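First ORF in transposon ISC1904 (Sulfolobus solfataricus, PDB 3ILX) is of unknown function but probably binds DNA and takes part in strand exchange during transposition. Local coordinates at residues L36-I41 with L56-N61. Sequence-based numbering, arbitrary orientation.
Sequences LVITDI and LRMILN
The selenium of M58, a selenomethionine, meets two branched side chains of strand 36-41, L36 and I38, in a purely apolar contact. L36 offers its CD2 methyl, 4.2 Å from M58 SE, and I38 its CD1 methyl, at the looser distance of 4.5 Å from the same SE. Both residues of the strand direct their CB at helix 50-60, and M58 directs its CB back at them. Extension of M58 about CB-CG (chi2 178°) carries SE outward from the helix, and I38, likewise extended (chi2 172°), projects CD1 to meet it. Only 72 Å² is buried between the segments, whose closest CA atoms, I38 CA and L56 CA, remain 11.3 Å apart. In the parallel sheet of this resolvase N-terminal domain, strand order 2-1-3-4, the 36-41 strand is outermost within the chain and bonds through its backbone to strand 4-11; helix 50-60 packs on one face, while V37 and T39 meet helix 19-30 on the other. M58 also touches I6 of strand 4-11 and V64 of strand 64-69, and a glycerol lies close to its side chain. Farther along, a hydrogen bond joins strand to helix start: D40 OD1 accepts from G51 N.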
loop_
_atom_site.group_PDB
_atom_site.type_symbol
_atom_site.label_atom_id
_atom_site.label_comp_id
_atom_site.label_asym_id
_atom_site.label_seq_id
_atom_site.Cartn_x
_atom_site.Cartn_y
_atom_site.Cartn_z
ATOM N N LEU A 36 18.812 3.490 17.086
ATOM C CA LEU A 36 17.519 3.944 17.550
ATOM C C LEU A 36 16.487 2.809 17.438
ATOM O O LEU A 36 16.621 1.919 16.583
ATOM C CB LEU A 36 17.120 5.183 16.737
ATOM C CG LEU A 36 15.742 5.801 16.831
ATOM C CD1 LEU A 36 15.667 6.751 18.013
ATOM C CD2 LEU A 36 15.458 6.523 15.518
ATOM N N VAL A 37 15.495 2.833 18.331
ATOM C CA VAL A 37 14.326 1.968 18.294
ATOM C C VAL A 37 13.095 2.863 18.124
ATOM O O VAL A 37 12.897 3.809 18.887
ATOM C CB VAL A 37 14.182 1.130 19.582
ATOM C CG1 VAL A 37 12.992 0.192 19.453
ATOM C CG2 VAL A 37 15.466 0.351 19.849
ATOM N N ILE A 38 12.318 2.603 17.077
ATOM C CA ILE A 38 11.120 3.381 16.808
ATOM C C ILE A 38 9.981 2.387 16.881
ATOM O O ILE A 38 10.079 1.285 16.287
ATOM C CB ILE A 38 11.147 3.969 15.378
ATOM C CG1 ILE A 38 12.160 5.109 15.252
ATOM C CG2 ILE A 38 9.742 4.417 14.932
ATOM C CD1 ILE A 38 12.344 5.587 13.806
ATOM N N THR A 39 8.927 2.732 17.621
ATOM C CA THR A 39 7.790 1.806 17.770
ATOM C C THR A 39 6.465 2.503 17.497
ATOM O O THR A 39 6.381 3.720 17.561
ATOM C CB THR A 39 7.708 1.191 19.181
ATOM O OG1 THR A 39 7.457 2.220 20.145
ATOM C CG2 THR A 39 9.016 0.484 19.561
ATOM N N ASP A 40 5.447 1.714 17.162
ATOM C CA ASP A 40 4.114 2.226 16.912
ATOM C C ASP A 40 3.123 1.205 17.434
ATOM O O ASP A 40 3.363 -0.022 17.341
ATOM C CB ASP A 40 3.886 2.347 15.399
ATOM C CG ASP A 40 4.312 3.700 14.841
ATOM O OD1 ASP A 40 4.003 4.722 15.475
ATOM O OD2 ASP A 40 4.905 3.757 13.732
ATOM N N ILE A 41 2.011 1.706 17.947
ATOM C CA ILE A 41 0.875 0.866 18.259
ATOM C C ILE A 41 -0.209 1.324 17.304
ATOM O O ILE A 41 -0.679 2.450 17.387
ATOM C CB ILE A 41 0.374 1.028 19.712
ATOM C CG1 ILE A 41 1.501 0.696 20.711
ATOM C CG2 ILE A 41 -0.924 0.217 19.938
ATOM C CD1 ILE A 41 1.275 1.228 22.152
ATOM N N LEU A 56 10.133 6.949 7.690
ATOM C CA LEU A 56 10.092 7.206 6.246
ATOM C C LEU A 56 10.798 8.524 5.885
ATOM O O LEU A 56 11.530 8.601 4.886
ATOM C CB LEU A 56 8.631 7.256 5.760
ATOM C CG LEU A 56 8.335 7.666 4.320
ATOM C CD1 LEU A 56 9.065 6.719 3.404
ATOM C CD2 LEU A 56 6.823 7.591 4.046
ATOM N N ARG A 57 10.544 9.568 6.671
ATOM C CA ARG A 57 11.183 10.853 6.444
ATOM C C ARG A 57 12.685 10.774 6.686
ATOM O O ARG A 57 13.458 11.376 5.952
ATOM C CB ARG A 57 10.536 11.945 7.299
ATOM C CG ARG A 57 9.142 12.257 6.810
ATOM C CD ARG A 57 8.279 12.951 7.851
ATOM N NE ARG A 57 6.915 13.035 7.331
ATOM C CZ ARG A 57 5.837 13.338 8.044
ATOM N NH1 ARG A 57 5.934 13.575 9.347
ATOM N NH2 ARG A 57 4.656 13.401 7.449
HETATM N N MSE A 58 13.101 10.010 7.693
HETATM C CA MSE A 58 14.526 9.863 7.930
HETATM C C MSE A 58 15.226 9.164 6.759
HETATM O O MSE A 58 16.318 9.558 6.380
HETATM C CB MSE A 58 14.794 9.099 9.227
HETATM C CG MSE A 58 14.559 9.920 10.474
HETATM SE SE MSE A 58 14.898 8.758 12.006
HETATM C CE MSE A 58 16.852 8.936 12.055
ATOM N N ILE A 59 14.607 8.106 6.231
ATOM C CA ILE A 59 15.183 7.375 5.090
ATOM C C ILE A 59 15.337 8.329 3.912
ATOM O O ILE A 59 16.405 8.419 3.301
ATOM C CB ILE A 59 14.301 6.174 4.675
ATOM C CG1 ILE A 59 14.291 5.113 5.773
ATOM C CG2 ILE A 59 14.775 5.552 3.331
ATOM C CD1 ILE A 59 13.153 4.072 5.644
ATOM N N LEU A 60 14.253 9.047 3.617
ATOM C CA LEU A 60 14.185 10.008 2.527
ATOM C C LEU A 60 15.167 11.166 2.692
ATOM O O LEU A 60 15.598 11.757 1.690
ATOM C CB LEU A 60 12.762 10.558 2.393
ATOM C CG LEU A 60 11.701 9.629 1.788
ATOM C CD1 LEU A 60 10.263 10.150 2.071
ATOM C CD2 LEU A 60 11.944 9.427 0.287
ATOM N N ASN A 61 15.507 11.482 3.944
ATOM C CA ASN A 61 16.512 12.493 4.256
ATOM C C ASN A 61 17.934 11.914 4.383
ATOM O O ASN A 61 18.833 12.575 4.889
ATOM C CB ASN A 61 16.132 13.279 5.509
ATOM C CG ASN A 61 16.896 14.626 5.621
ATOM O OD1 ASN A 61 17.302 15.225 4.617
ATOM N ND2 ASN A 61 17.103 15.084 6.843
#